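Long-range contacts in extracellular solute-binding protein, family 1 (Bifidobacterium longum subsp. infantis ATCC 15697, PDB 3OMB), which probably binds a carbohydrate ligand outside the cell and delivers it to an ABC-type importer, and carries a magnesium ion in a surface loop: residues A[175-180]-A[196-201]; A[225-230]-A[269-274]; A[324-329]-A[442-447]. All blocks are in the same frame, centred on the assembly; numbering follows the deposited sequence.

Contact 1 (A[175-180]-A[196-201]). With MG (magnesium ion), chain B.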
ATOM      1  N   ASP A 175     -17.748  17.192  19.496  1.00 26.23           N
ATOM      2  CA  ASP A 175     -17.733  18.085  20.673  1.00 27.80           C
ATOM      3  C   ASP A 175     -18.834  19.130  20.616  1.00 28.19           C
ATOM      4  O   ASP A 175     -19.638  19.231  21.531  1.00 28.99           O
ATOM      5  CB  ASP A 175     -16.357  18.745  20.852  1.00 28.57           C
ATOM      6  CG  ASP A 175     -15.319  17.776  21.403  1.00 31.32           C
ATOM      7  OD1 ASP A 175     -15.715  16.641  21.760  1.00 35.15           O
ATOM      8  OD2 ASP A 175     -14.117  18.125  21.486  1.00 33.55           O
ATOM      9  N   LYS A 176     -18.881  19.881  19.523  1.00 28.44           N
ATOM     10  CA  LYS A 176     -19.925  20.877  19.294  1.00 28.98           C
ATOM     11  C   LYS A 176     -21.351  20.332  19.495  1.00 28.15           C
ATOM     12  O   LYS A 176     -22.204  21.027  20.014  1.00 27.92           O
ATOM     13  CB  LYS A 176     -19.798  21.463  17.886  1.00 29.46           C
ATOM     14  CG  LYS A 176     -20.686  22.692  17.640  1.00 32.42           C
ATOM     15  CD  LYS A 176     -20.270  23.452  16.369  1.00 35.02           C
ATOM     16  CE  LYS A 176     -21.326  24.503  15.946  1.00 36.06           C
ATOM     17  NZ  LYS A 176     -21.174  25.751  16.746  1.00 38.00           N
ATOM     18  N   LEU A 177     -21.594  19.098  19.074  1.00 27.12           N
ATOM     19  CA  LEU A 177     -22.930  18.532  19.133  1.00 26.74           C
ATOM     20  C   LEU A 177     -23.137  17.744  20.420  1.00 26.32           C
ATOM     21  O   LEU A 177     -24.205  17.237  20.640  1.00 26.45           O
ATOM     22  CB  LEU A 177     -23.217  17.657  17.901  1.00 25.90           C
ATOM     23  CG  LEU A 177     -23.143  18.374  16.535  1.00 26.01           C
ATOM     24  CD1 LEU A 177     -23.501  17.393  15.413  1.00 24.59           C
ATOM     25  CD2 LEU A 177     -24.019  19.667  16.461  1.00 24.21           C
ATOM     26  N   GLY A 178     -22.110  17.648  21.262  1.00 26.11           N
ATOM     27  CA  GLY A 178     -22.216  16.903  22.515  1.00 25.63           C
ATOM     28  C   GLY A 178     -22.346  15.395  22.335  1.00 24.85           C
ATOM     29  O   GLY A 178     -23.115  14.748  23.045  1.00 24.91           O
ATOM     30  N   LEU A 179     -21.580  14.835  21.397  1.00 23.77           N
ATOM     31  CA  LEU A 179     -21.671  13.409  21.037  1.00 23.24           C
ATOM     32  C   LEU A 179     -20.340  12.735  21.264  1.00 23.14           C
ATOM     33  O   LEU A 179     -19.308  13.402  21.297  1.00 22.90           O
ATOM     34  CB  LEU A 179     -22.010  13.246  19.545  1.00 22.84           C
ATOM     35  CG  LEU A 179     -23.279  13.868  18.961  1.00 22.74           C
ATOM     36  CD1 LEU A 179     -23.196  13.778  17.440  1.00 21.65           C
ATOM     37  CD2 LEU A 179     -24.546  13.180  19.500  1.00 21.13           C
ATOM     38  N   GLN A 180     -20.361  11.416  21.454  0.50 23.10           N
ATOM     39  CA  GLN A 180     -19.131  10.633  21.614  0.50 23.02           C
ATOM     40  C   GLN A 180     -18.766   9.929  20.309  0.50 22.35           C
ATOM     41  O   GLN A 180     -19.603   9.772  19.424  0.50 21.92           O
ATOM     42  CB  GLN A 180     -19.271   9.610  22.756  0.50 23.54           C
ATOM     43  CG  GLN A 180     -19.061  10.200  24.162  0.50 24.69           C
ATOM     44  CD  GLN A 180     -19.810   9.455  25.266  0.50 26.91           C
ATOM     45  OE1 GLN A 180     -20.278  10.063  26.239  0.50 28.91           O
ATOM     46  NE2 GLN A 180     -19.929   8.142  25.123  0.50 26.88           N
ATOM     47  N   LYS A 196     -25.667  15.431   9.595  1.00 20.21           N
ATOM     48  CA  LYS A 196     -26.528  15.780   8.468  1.00 21.29           C
ATOM     49  C   LYS A 196     -27.427  16.974   8.783  1.00 21.87           C
ATOM     50  O   LYS A 196     -27.491  17.912   7.972  1.00 22.71           O
ATOM     51  CB  LYS A 196     -27.367  14.545   8.071  1.00 21.92           C
ATOM     52  CG  LYS A 196     -28.433  14.733   6.989  1.00 23.96           C
ATOM     53  CD  LYS A 196     -27.798  14.756   5.624  1.00 28.43           C
ATOM     54  CE  LYS A 196     -28.851  14.859   4.491  1.00 30.44           C
ATOM     55  NZ  LYS A 196     -28.113  14.877   3.206  1.00 30.59           N
ATOM     56  N   THR A 197     -28.047  16.967   9.966  0.50 22.04           N
ATOM     57  CA  THR A 197     -29.179  17.848  10.271  0.50 23.00           C
ATOM     58  C   THR A 197     -28.922  18.979  11.284  0.50 23.29           C
ATOM     59  O   THR A 197     -29.731  19.903  11.402  0.50 23.60           O
ATOM     60  CB  THR A 197     -30.386  17.034  10.779  0.50 23.10           C
ATOM     61  OG1 THR A 197     -31.474  17.919  11.037  0.50 24.57           O
ATOM     62  CG2 THR A 197     -30.043  16.335  12.073  0.50 22.93           C
ATOM     63  N   GLN A 198     -27.819  18.906  12.019  1.00 23.01           N
ATOM     64  CA  GLN A 198     -27.570  19.882  13.094  1.00 23.47           C
ATOM     65  C   GLN A 198     -26.503  20.929  12.780  1.00 22.79           C
ATOM     66  O   GLN A 198     -25.983  21.588  13.678  1.00 22.13           O
ATOM     67  CB  GLN A 198     -27.286  19.143  14.402  1.00 23.94           C
ATOM     68  CG  GLN A 198     -28.535  18.414  14.978  1.00 26.97           C
ATOM     69  CD  GLN A 198     -28.182  17.555  16.186  1.00 30.57           C
ATOM     70  OE1 GLN A 198     -27.280  17.886  16.959  1.00 31.70           O
ATOM     71  NE2 GLN A 198     -28.876  16.424  16.338  1.00 33.33           N
ATOM     72  N   ASP A 199     -26.191  21.089  11.495  1.00 22.15           N
ATOM     73  CA  ASP A 199     -25.257  22.123  11.055  1.00 22.14           C
ATOM     74  C   ASP A 199     -23.965  22.286  11.914  1.00 21.68           C
ATOM     75  O   ASP A 199     -23.672  23.394  12.391  1.00 22.07           O
ATOM     76  CB  ASP A 199     -26.002  23.477  10.928  1.00 22.26           C
ATOM     77  CG  ASP A 199     -25.140  24.550  10.273  1.00 22.65           C
ATOM     78  OD1 ASP A 199     -24.367  24.248   9.313  1.00 22.64           O
ATOM     79  OD2 ASP A 199     -25.234  25.696  10.726  1.00 23.05           O
ATOM     80  N   PRO A 200     -23.173  21.205  12.093  1.00 20.85           N
ATOM     81  CA  PRO A 200     -22.028  21.330  13.012  1.00 20.74           C
ATOM     82  C   PRO A 200     -20.912  22.259  12.562  1.00 20.72           C
ATOM     83  O   PRO A 200     -20.129  22.688  13.413  1.00 20.40           O
ATOM     84  CB  PRO A 200     -21.502  19.872  13.152  1.00 20.88           C
ATOM     85  CG  PRO A 200     -21.965  19.173  11.930  1.00 20.44           C
ATOM     86  CD  PRO A 200     -23.333  19.820  11.610  1.00 20.81           C
ATOM     87  N   ASN A 201     -20.832  22.600  11.267  1.00 20.83           N
ATOM     88  CA  ASN A 201     -19.866  23.629  10.831  1.00 20.69           C
ATOM     89  C   ASN A 201     -20.399  25.075  10.999  1.00 21.34           C
ATOM     90  O   ASN A 201     -19.732  26.054  10.643  1.00 21.95           O
ATOM     91  CB  ASN A 201     -19.281  23.340   9.429  1.00 20.02           C
ATOM     92  CG  ASN A 201     -20.271  23.599   8.281  1.00 20.25           C
ATOM     93  OD1 ASN A 201     -21.308  24.254   8.446  1.00 20.96           O
ATOM     94  ND2 ASN A 201     -19.940  23.086   7.109  1.00 18.47           N
TER
HETATM   95 MG    MG B 601     -23.383  23.634   7.539  1.00  8.14          MG
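The flat side-chain amide of Q198 meets L177 through its oxygen: OE1 lies 3.7 Å from L177 CD2, the methyl sitting somewhat off the amide plane, and Q198 CB backs the same methyl. A second flat group, the peptide carbonyl of P200, receives the aliphatic part of K176, whose CD comes to 3.1 Å from P200 O, a tight approach without a hydrogen bond. K176 CG stands anti to the backbone N (chi1 -170°), which starts the lysine chain toward that carbonyl. Between these two meetings L177 packs obliquely on the proline ring, its CD1 3.9 Å from P200 CB; A194 and F195 of helix 185-197 also touch L177. G178, with positive phi and two bonds back into the last helical turn, makes a Schellman motif. On either side of P200 the loop binds metal: D199 OD1 holds magnesium at 2.1 Å and N201 OD1 at 2.3 Å, while D199 OD2 accepts a hydrogen bond from G204 N. N203, Q205 through its backbone O, D207 and E208 complete the six-residue site. Alternate ligands from an aspartate onward, with a backbone oxygen among them, recall the DxDxDG-type, EF-hand-like metal loop, here starting just past helix 185-197.

Contact 2 (A[225-230]-A[269-274])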
ATOM      1  N   SER A 225     -10.746   1.928   0.801  1.00 17.08           N
ATOM      2  CA  SER A 225     -11.990   1.347   0.307  1.00 17.28           C
ATOM      3  C   SER A 225     -13.089   1.427   1.350  1.00 17.17           C
ATOM      4  O   SER A 225     -12.816   1.254   2.558  1.00 16.35           O
ATOM      5  CB  SER A 225     -11.779  -0.122  -0.065  1.00 17.88           C
ATOM      6  OG  SER A 225     -13.002  -0.725  -0.471  1.00 19.89           O
ATOM      7  N   PRO A 226     -14.340   1.680   0.899  1.00 17.47           N
ATOM      8  CA  PRO A 226     -15.472   1.577   1.824  1.00 17.16           C
ATOM      9  C   PRO A 226     -15.581   0.200   2.486  1.00 18.03           C
ATOM     10  O   PRO A 226     -16.118   0.101   3.600  1.00 17.77           O
ATOM     11  CB  PRO A 226     -16.710   1.857   0.941  1.00 17.32           C
ATOM     12  CG  PRO A 226     -16.234   1.805  -0.479  1.00 16.96           C
ATOM     13  CD  PRO A 226     -14.762   2.123  -0.451  1.00 17.69           C
HETATM   14  N   MSE A 227     -15.055  -0.836   1.825  1.00 18.34           N
HETATM   15  CA  MSE A 227     -14.990  -2.197   2.387  1.00 19.81           C
HETATM   16  C   MSE A 227     -14.090  -2.357   3.626  1.00 18.52           C
HETATM   17  O   MSE A 227     -13.997  -3.450   4.203  1.00 18.35           O
HETATM   18  CB  MSE A 227     -14.583  -3.191   1.297  1.00 21.50           C
HETATM   19  CG  MSE A 227     -15.369  -2.994   0.002  1.00 30.79           C
HETATM   20 SE   MSE A 227     -17.296  -3.000   0.235  1.00 49.50          SE
HETATM   21  CE  MSE A 227     -17.819  -1.148   0.344  1.00 45.78           C
ATOM     22  N   LEU A 228     -13.438  -1.281   4.051  1.00 17.22           N
ATOM     23  CA  LEU A 228     -12.747  -1.298   5.339  1.00 16.31           C
ATOM     24  C   LEU A 228     -13.717  -1.541   6.496  1.00 16.96           C
ATOM     25  O   LEU A 228     -13.298  -1.922   7.608  1.00 17.14           O
ATOM     26  CB  LEU A 228     -11.979   0.005   5.582  1.00 15.81           C
ATOM     27  CG  LEU A 228     -10.638   0.122   4.869  1.00 14.15           C
ATOM     28  CD1 LEU A 228     -10.149   1.563   4.920  1.00 12.05           C
ATOM     29  CD2 LEU A 228      -9.617  -0.837   5.523  1.00 13.71           C
ATOM     30  N   LEU A 229     -15.008  -1.337   6.248  1.00 16.91           N
ATOM     31  CA  LEU A 229     -16.017  -1.665   7.251  1.00 16.90           C
ATOM     32  C   LEU A 229     -16.151  -3.157   7.489  1.00 16.25           C
ATOM     33  O   LEU A 229     -16.814  -3.569   8.460  1.00 15.70           O
ATOM     34  CB  LEU A 229     -17.386  -1.078   6.893  1.00 17.79           C
ATOM     35  CG  LEU A 229     -17.723   0.336   7.357  1.00 19.04           C
ATOM     36  CD1 LEU A 229     -19.240   0.521   7.242  1.00 20.57           C
ATOM     37  CD2 LEU A 229     -17.248   0.639   8.761  1.00 17.95           C
ATOM     38  N   LEU A 230     -15.512  -3.968   6.636  1.00 15.50           N
ATOM     39  CA  LEU A 230     -15.438  -5.412   6.902  1.00 15.83           C
ATOM     40  C   LEU A 230     -14.757  -5.734   8.246  1.00 15.39           C
ATOM     41  O   LEU A 230     -15.097  -6.728   8.900  1.00 15.12           O
ATOM     42  CB  LEU A 230     -14.734  -6.169   5.781  1.00 16.00           C
ATOM     43  CG  LEU A 230     -15.478  -6.424   4.486  1.00 17.56           C
ATOM     44  CD1 LEU A 230     -14.443  -6.700   3.386  1.00 17.84           C
ATOM     45  CD2 LEU A 230     -16.451  -7.563   4.656  1.00 16.91           C
ATOM     46  N   LYS A 269     -25.544  -3.797   2.919  1.00 16.22           N
ATOM     47  CA  LYS A 269     -26.844  -3.364   3.415  1.00 16.58           C
ATOM     48  C   LYS A 269     -26.698  -2.131   4.320  1.00 16.49           C
ATOM     49  O   LYS A 269     -27.522  -1.211   4.254  1.00 16.55           O
ATOM     50  CB  LYS A 269     -27.545  -4.504   4.146  1.00 16.70           C
ATOM     51  CG  LYS A 269     -28.056  -5.587   3.193  1.00 19.08           C
ATOM     52  CD  LYS A 269     -28.554  -6.830   3.926  1.00 23.72           C
ATOM     53  CE  LYS A 269     -29.771  -6.573   4.792  1.00 26.92           C
ATOM     54  NZ  LYS A 269     -30.931  -6.224   3.957  1.00 31.17           N
ATOM     55  N   TYR A 270     -25.649  -2.110   5.151  1.00 15.93           N
ATOM     56  CA  TYR A 270     -25.440  -0.987   6.056  1.00 16.20           C
ATOM     57  C   TYR A 270     -25.156   0.284   5.253  1.00 16.73           C
ATOM     58  O   TYR A 270     -25.755   1.345   5.522  1.00 17.60           O
ATOM     59  CB  TYR A 270     -24.345  -1.280   7.079  1.00 15.99           C
ATOM     60  CG  TYR A 270     -24.066  -0.142   8.037  1.00 17.56           C
ATOM     61  CD1 TYR A 270     -25.024   0.269   8.980  1.00 18.88           C
ATOM     62  CD2 TYR A 270     -22.854   0.540   7.989  1.00 18.08           C
ATOM     63  CE1 TYR A 270     -24.766   1.331   9.873  1.00 17.36           C
ATOM     64  CE2 TYR A 270     -22.586   1.596   8.856  1.00 18.11           C
ATOM     65  CZ  TYR A 270     -23.545   1.986   9.794  1.00 17.92           C
ATOM     66  OH  TYR A 270     -23.254   3.014  10.663  1.00 18.30           O
ATOM     67  N   TYR A 271     -24.277   0.178   4.252  1.00 16.20           N
ATOM     68  CA  TYR A 271     -24.053   1.295   3.361  1.00 16.04           C
ATOM     69  C   TYR A 271     -25.329   1.729   2.645  1.00 16.80           C
ATOM     70  O   TYR A 271     -25.550   2.939   2.469  1.00 17.30           O
ATOM     71  CB  TYR A 271     -22.935   1.006   2.360  1.00 15.56           C
ATOM     72  CG  TYR A 271     -21.536   1.250   2.914  1.00 14.99           C
ATOM     73  CD1 TYR A 271     -21.181   2.499   3.464  1.00 14.92           C
ATOM     74  CD2 TYR A 271     -20.569   0.231   2.908  1.00 13.24           C
ATOM     75  CE1 TYR A 271     -19.886   2.740   3.955  1.00 14.57           C
ATOM     76  CE2 TYR A 271     -19.275   0.451   3.386  1.00 13.90           C
ATOM     77  CZ  TYR A 271     -18.940   1.713   3.914  1.00 15.46           C
ATOM     78  OH  TYR A 271     -17.670   1.950   4.406  1.00 14.15           O
ATOM     79  N   HIS A 272     -26.166   0.778   2.226  1.00 17.39           N
ATOM     80  CA  HIS A 272     -27.403   1.159   1.545  1.00 19.06           C
ATOM     81  C   HIS A 272     -28.316   1.937   2.468  1.00 19.17           C
ATOM     82  O   HIS A 272     -28.909   2.924   2.070  1.00 19.04           O
ATOM     83  CB  HIS A 272     -28.170  -0.006   0.901  1.00 19.51           C
ATOM     84  CG  HIS A 272     -29.442   0.438   0.239  1.00 22.76           C
ATOM     85  ND1 HIS A 272     -29.462   1.339  -0.810  1.00 24.35           N
ATOM     86  CD2 HIS A 272     -30.739   0.176   0.533  1.00 24.11           C
ATOM     87  CE1 HIS A 272     -30.715   1.583  -1.154  1.00 24.73           C
ATOM     88  NE2 HIS A 272     -31.508   0.887  -0.358  1.00 25.69           N
ATOM     89  N   LYS A 273     -28.405   1.505   3.718  1.00 19.95           N
ATOM     90  CA  LYS A 273     -29.164   2.254   4.704  1.00 21.07           C
ATOM     91  C   LYS A 273     -28.625   3.690   4.825  1.00 20.86           C
ATOM     92  O   LYS A 273     -29.402   4.642   4.797  1.00 21.48           O
ATOM     93  CB  LYS A 273     -29.120   1.531   6.051  1.00 21.71           C
ATOM     94  CG  LYS A 273     -29.811   2.296   7.182  1.00 26.60           C
ATOM     95  CD  LYS A 273     -29.617   1.614   8.563  1.00 32.10           C
ATOM     96  CE  LYS A 273     -29.985   0.147   8.515  1.00 35.86           C
ATOM     97  NZ  LYS A 273     -31.402  -0.106   8.055  1.00 39.11           N
ATOM     98  N   LEU A 274     -27.300   3.845   4.934  1.00 20.17           N
ATOM     99  CA  LEU A 274     -26.697   5.184   5.036  1.00 19.65           C
ATOM    100  C   LEU A 274     -26.912   6.048   3.787  1.00 20.32           C
ATOM    101  O   LEU A 274     -27.270   7.228   3.904  1.00 20.40           O
ATOM    102  CB  LEU A 274     -25.208   5.138   5.371  1.00 18.47           C
ATOM    103  CG  LEU A 274     -24.705   4.422   6.629  1.00 18.83           C
ATOM    104  CD1 LEU A 274     -23.187   4.531   6.706  1.00 16.86           C
ATOM    105  CD2 LEU A 274     -25.379   4.920   7.918  1.00 18.45           C
TER
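P226 O is gripped by two donors: Y271 OH, in a short bond of 2.5 Å from across the contact, and L229 N, at 3.2 Å within its own 3-10 turn. The phenol approaches with a C=O...donor angle of 119° and a tilt of 17° from the carbonyl plane, and the oxygen lies in the plane of the Y271 ring, at its edge. Carbon surrounds this buried bond. P226 CB sits 3.7 Å from Y271 CZ, and L229 CG and CD1 pack on the hydroxyl end, CD1 reaching 3.5 Å from Y271 CZ. The same CD1 touches the edge of the Y270 ring at CD2 (3.7 Å), which places this methyl against both tyrosines. Selenomethionine M227 starts away from the helix, but its chain bends, chi3 of 97° bringing CE within 3.7 Å of Y271 CE2, obliquely to the ring. Y270 has L274 CG over one face, offset toward the rim; its ring also stacks with W185, and its hydroxyl bonds to W185 O. At the start of the turn, S225 OG accepts from M227 N, an ST turn. F309 of strand 305-310 touches L229 and Y271 alike. Helix 262-276 is thus joined to a 3-10 turn beside the sheet of one lobe, in a fold consistent with the two-lobed type 2 solute-binding proteins.

Contact 3 (A[324-329]-A[442-447])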
ATOM      1  N   TYR A 324      -9.910  17.027  13.296  1.00 20.10           N
ATOM      2  CA  TYR A 324     -10.066  15.605  12.969  1.00 19.79           C
ATOM      3  C   TYR A 324      -9.158  14.705  13.787  1.00 19.59           C
ATOM      4  O   TYR A 324      -8.034  15.098  14.086  1.00 19.78           O
ATOM      5  CB  TYR A 324      -9.784  15.378  11.466  1.00 18.49           C
ATOM      6  CG  TYR A 324     -10.859  15.961  10.590  1.00 17.57           C
ATOM      7  CD1 TYR A 324     -10.806  17.299  10.182  1.00 17.05           C
ATOM      8  CD2 TYR A 324     -11.959  15.175  10.195  1.00 15.49           C
ATOM      9  CE1 TYR A 324     -11.832  17.852   9.386  1.00 18.87           C
ATOM     10  CE2 TYR A 324     -12.972  15.700   9.418  1.00 16.21           C
ATOM     11  CZ  TYR A 324     -12.908  17.032   9.006  1.00 17.81           C
ATOM     12  OH  TYR A 324     -13.909  17.537   8.218  1.00 18.31           O
ATOM     13  N   ILE A 325      -9.646  13.502  14.118  1.00 19.39           N
ATOM     14  CA  ILE A 325      -8.829  12.452  14.747  1.00 19.01           C
ATOM     15  C   ILE A 325      -9.076  11.123  14.047  1.00 18.50           C
ATOM     16  O   ILE A 325     -10.080  10.965  13.348  1.00 18.64           O
ATOM     17  CB  ILE A 325      -9.134  12.263  16.275  1.00 19.75           C
ATOM     18  CG1 ILE A 325     -10.571  11.736  16.509  1.00 21.30           C
ATOM     19  CG2 ILE A 325      -8.817  13.559  17.084  1.00 19.50           C
ATOM     20  CD1 ILE A 325     -10.910  11.464  18.022  1.00 24.63           C
ATOM     21  N   ALA A 326      -8.183  10.158  14.248  1.00 17.57           N
ATOM     22  CA  ALA A 326      -8.484   8.780  13.864  1.00 16.72           C
ATOM     23  C   ALA A 326      -9.321   8.136  14.965  1.00 16.58           C
ATOM     24  O   ALA A 326      -9.103   8.426  16.130  1.00 17.30           O
ATOM     25  CB  ALA A 326      -7.190   7.988  13.603  1.00 15.93           C
HETATM   26  N   MSE A 327     -10.275   7.279  14.598  1.00 16.40           N
HETATM   27  CA  MSE A 327     -11.116   6.554  15.569  1.00 16.79           C
HETATM   28  C   MSE A 327     -11.015   5.041  15.330  1.00 16.56           C
HETATM   29  O   MSE A 327     -10.857   4.613  14.189  1.00 17.19           O
HETATM   30  CB  MSE A 327     -12.590   6.967  15.446  1.00 16.92           C
HETATM   31  CG  MSE A 327     -13.154   6.772  14.028  1.00 19.51           C
HETATM   32 SE   MSE A 327     -15.043   7.186  13.873  0.75 25.67          SE
HETATM   33  CE  MSE A 327     -15.774   5.634  14.767  1.00 24.69           C
ATOM     34  N   PRO A 328     -11.136   4.233  16.397  1.00 16.15           N
ATOM     35  CA  PRO A 328     -11.230   2.801  16.210  1.00 16.31           C
ATOM     36  C   PRO A 328     -12.488   2.482  15.410  1.00 16.36           C
ATOM     37  O   PRO A 328     -13.487   3.214  15.523  1.00 15.99           O
ATOM     38  CB  PRO A 328     -11.377   2.268  17.639  1.00 16.18           C
ATOM     39  CG  PRO A 328     -10.832   3.384  18.533  1.00 16.67           C
ATOM     40  CD  PRO A 328     -11.154   4.631  17.825  1.00 16.17           C
ATOM     41  N   VAL A 329     -12.465   1.418  14.611  1.00 15.30           N
ATOM     42  CA  VAL A 329     -13.668   1.108  13.836  1.00 15.15           C
ATOM     43  C   VAL A 329     -14.848   0.652  14.748  1.00 15.65           C
ATOM     44  O   VAL A 329     -14.627  -0.104  15.676  1.00 16.19           O
ATOM     45  CB  VAL A 329     -13.383   0.088  12.723  1.00 14.74           C
ATOM     46  CG1 VAL A 329     -13.309  -1.344  13.260  1.00 13.68           C
ATOM     47  CG2 VAL A 329     -14.431   0.217  11.613  1.00 14.76           C
ATOM     48  N   ILE A 442       2.504   7.484  12.628  1.00 28.13           N
ATOM     49  CA  ILE A 442       2.746   7.020  13.995  1.00 29.10           C
ATOM     50  C   ILE A 442       1.592   7.426  14.926  1.00 28.89           C
ATOM     51  O   ILE A 442       1.058   6.590  15.649  1.00 28.98           O
ATOM     52  CB  ILE A 442       4.133   7.514  14.544  1.00 29.50           C
ATOM     53  CG1 ILE A 442       5.299   6.772  13.856  1.00 30.74           C
ATOM     54  CG2 ILE A 442       4.219   7.400  16.085  1.00 29.70           C
ATOM     55  CD1 ILE A 442       5.580   5.342  14.406  1.00 32.88           C
ATOM     56  N   GLU A 443       1.199   8.695  14.897  1.00 28.58           N
ATOM     57  CA  GLU A 443       0.125   9.157  15.765  1.00 28.57           C
ATOM     58  C   GLU A 443      -1.246   8.465  15.523  1.00 26.96           C
ATOM     59  O   GLU A 443      -1.905   8.022  16.489  1.00 26.03           O
ATOM     60  CB  GLU A 443       0.012  10.673  15.687  1.00 29.85           C
ATOM     61  CG  GLU A 443      -0.792  11.280  16.830  1.00 35.66           C
ATOM     62  CD  GLU A 443       0.065  11.669  18.055  1.00 42.56           C
ATOM     63  OE1 GLU A 443       1.067  10.960  18.394  1.00 45.47           O
ATOM     64  OE2 GLU A 443      -0.281  12.706  18.683  1.00 45.85           O
ATOM     65  N   VAL A 444      -1.684   8.374  14.258  1.00 25.04           N
ATOM     66  CA  VAL A 444      -2.947   7.673  13.954  1.00 23.30           C
ATOM     67  C   VAL A 444      -2.863   6.163  14.220  1.00 22.61           C
ATOM     68  O   VAL A 444      -3.862   5.533  14.604  1.00 21.43           O
ATOM     69  CB  VAL A 444      -3.507   7.946  12.502  1.00 23.80           C
ATOM     70  CG1 VAL A 444      -3.815   9.446  12.304  1.00 23.27           C
ATOM     71  CG2 VAL A 444      -2.563   7.450  11.450  1.00 23.03           C
ATOM     72  N   ASN A 445      -1.675   5.577  14.057  1.00 21.63           N
ATOM     73  CA  ASN A 445      -1.574   4.132  14.265  1.00 21.52           C
ATOM     74  C   ASN A 445      -1.717   3.704  15.716  1.00 21.64           C
ATOM     75  O   ASN A 445      -2.152   2.583  15.990  1.00 21.73           O
ATOM     76  CB  ASN A 445      -0.361   3.518  13.572  1.00 21.10           C
ATOM     77  CG  ASN A 445      -0.622   3.263  12.096  1.00 21.36           C
ATOM     78  OD1 ASN A 445      -1.772   3.072  11.676  1.00 20.61           O
ATOM     79  ND2 ASN A 445       0.431   3.254  11.304  1.00 23.71           N
ATOM     80  N   LYS A 446      -1.416   4.618  16.633  1.00 21.74           N
ATOM     81  CA  LYS A 446      -1.659   4.406  18.071  1.00 21.53           C
ATOM     82  C   LYS A 446      -3.114   4.073  18.339  1.00 20.26           C
ATOM     83  O   LYS A 446      -3.417   3.257  19.192  1.00 19.73           O
ATOM     84  CB  LYS A 446      -1.292   5.649  18.877  1.00 22.08           C
ATOM     85  CG  LYS A 446       0.211   5.754  19.104  1.00 25.18           C
ATOM     86  CD  LYS A 446       0.564   7.030  19.817  1.00 28.94           C
ATOM     87  CE  LYS A 446       1.997   7.456  19.496  1.00 32.32           C
ATOM     88  NZ  LYS A 446       3.026   6.595  20.135  1.00 34.99           N
ATOM     89  N   VAL A 447      -4.012   4.703  17.587  1.00 18.87           N
ATOM     90  CA  VAL A 447      -5.417   4.498  17.778  1.00 17.73           C
ATOM     91  C   VAL A 447      -5.842   3.053  17.491  1.00 17.83           C
ATOM     92  O   VAL A 447      -6.804   2.575  18.089  1.00 17.69           O
ATOM     93  CB  VAL A 447      -6.228   5.490  16.938  1.00 18.12           C
ATOM     94  CG1 VAL A 447      -7.707   5.200  17.030  1.00 16.42           C
ATOM     95  CG2 VAL A 447      -5.910   6.952  17.379  1.00 18.18           C
TER
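Strand 324-326 runs out into an extended loop beside helix 436-452, with the CA atoms of A326 and V444 5.6 Å apart and those of P328 and V447 6.3 Å apart. This is packing of a helix against the outermost strand, within this chain, of a mixed sheet, in a fold consistent with the type 2 solute-binding proteins; the strand is bonded by its backbone to strand 166-170. A326 lies where the two backbones are closest, its CB pointing at the helix and lying 3.8 Å from V444 CB, with V444 CG1 almost as near. One turn on, both methyls of V447 reach A326 O, CG1 at 3.6 Å and CG2 at 3.7 Å; CG2 also lies 4.1 Å from A326 CB, while CG1, anti to the backbone N (chi1 175°), goes on to the M327 carbonyl carbon and P328. Selenomethionine M327 leaves the backbone away from the helix, and its side chain touches M167 and I169. No hydrogen bond joins the two segments, although Q451, farther along the same helix, donates from NE2 to V329 O. P328 and V447 cross at about a right angle, and V447 CG1 rests 3.6 Å from P328 CD.

In the fold
Contact 1 is a surface contact, about 33 Å from the centre of the chain, whereas contacts 2 and 3 are buried and closer in. Their chemistry follows: contact 1 pairs a small apolar patch with a metal loop, contact 2 hides a short tyrosine-to-carbonyl bond among apolar side chains, and contact 3 is van der Waals packing, with no hydrogen bond between its segments. None shares a helix with another, yet helix 185-197, which leads into contact 1, also touches Y270 and L274 of contact 2. Contacts 2 and 3 meet directly, L229 CD2 lying 4.0 Å from V329 CG2; contact 1 touches neither. Strands 305-310 and 324-326, beside contact 2 and within contact 3, belong to one mixed sheet.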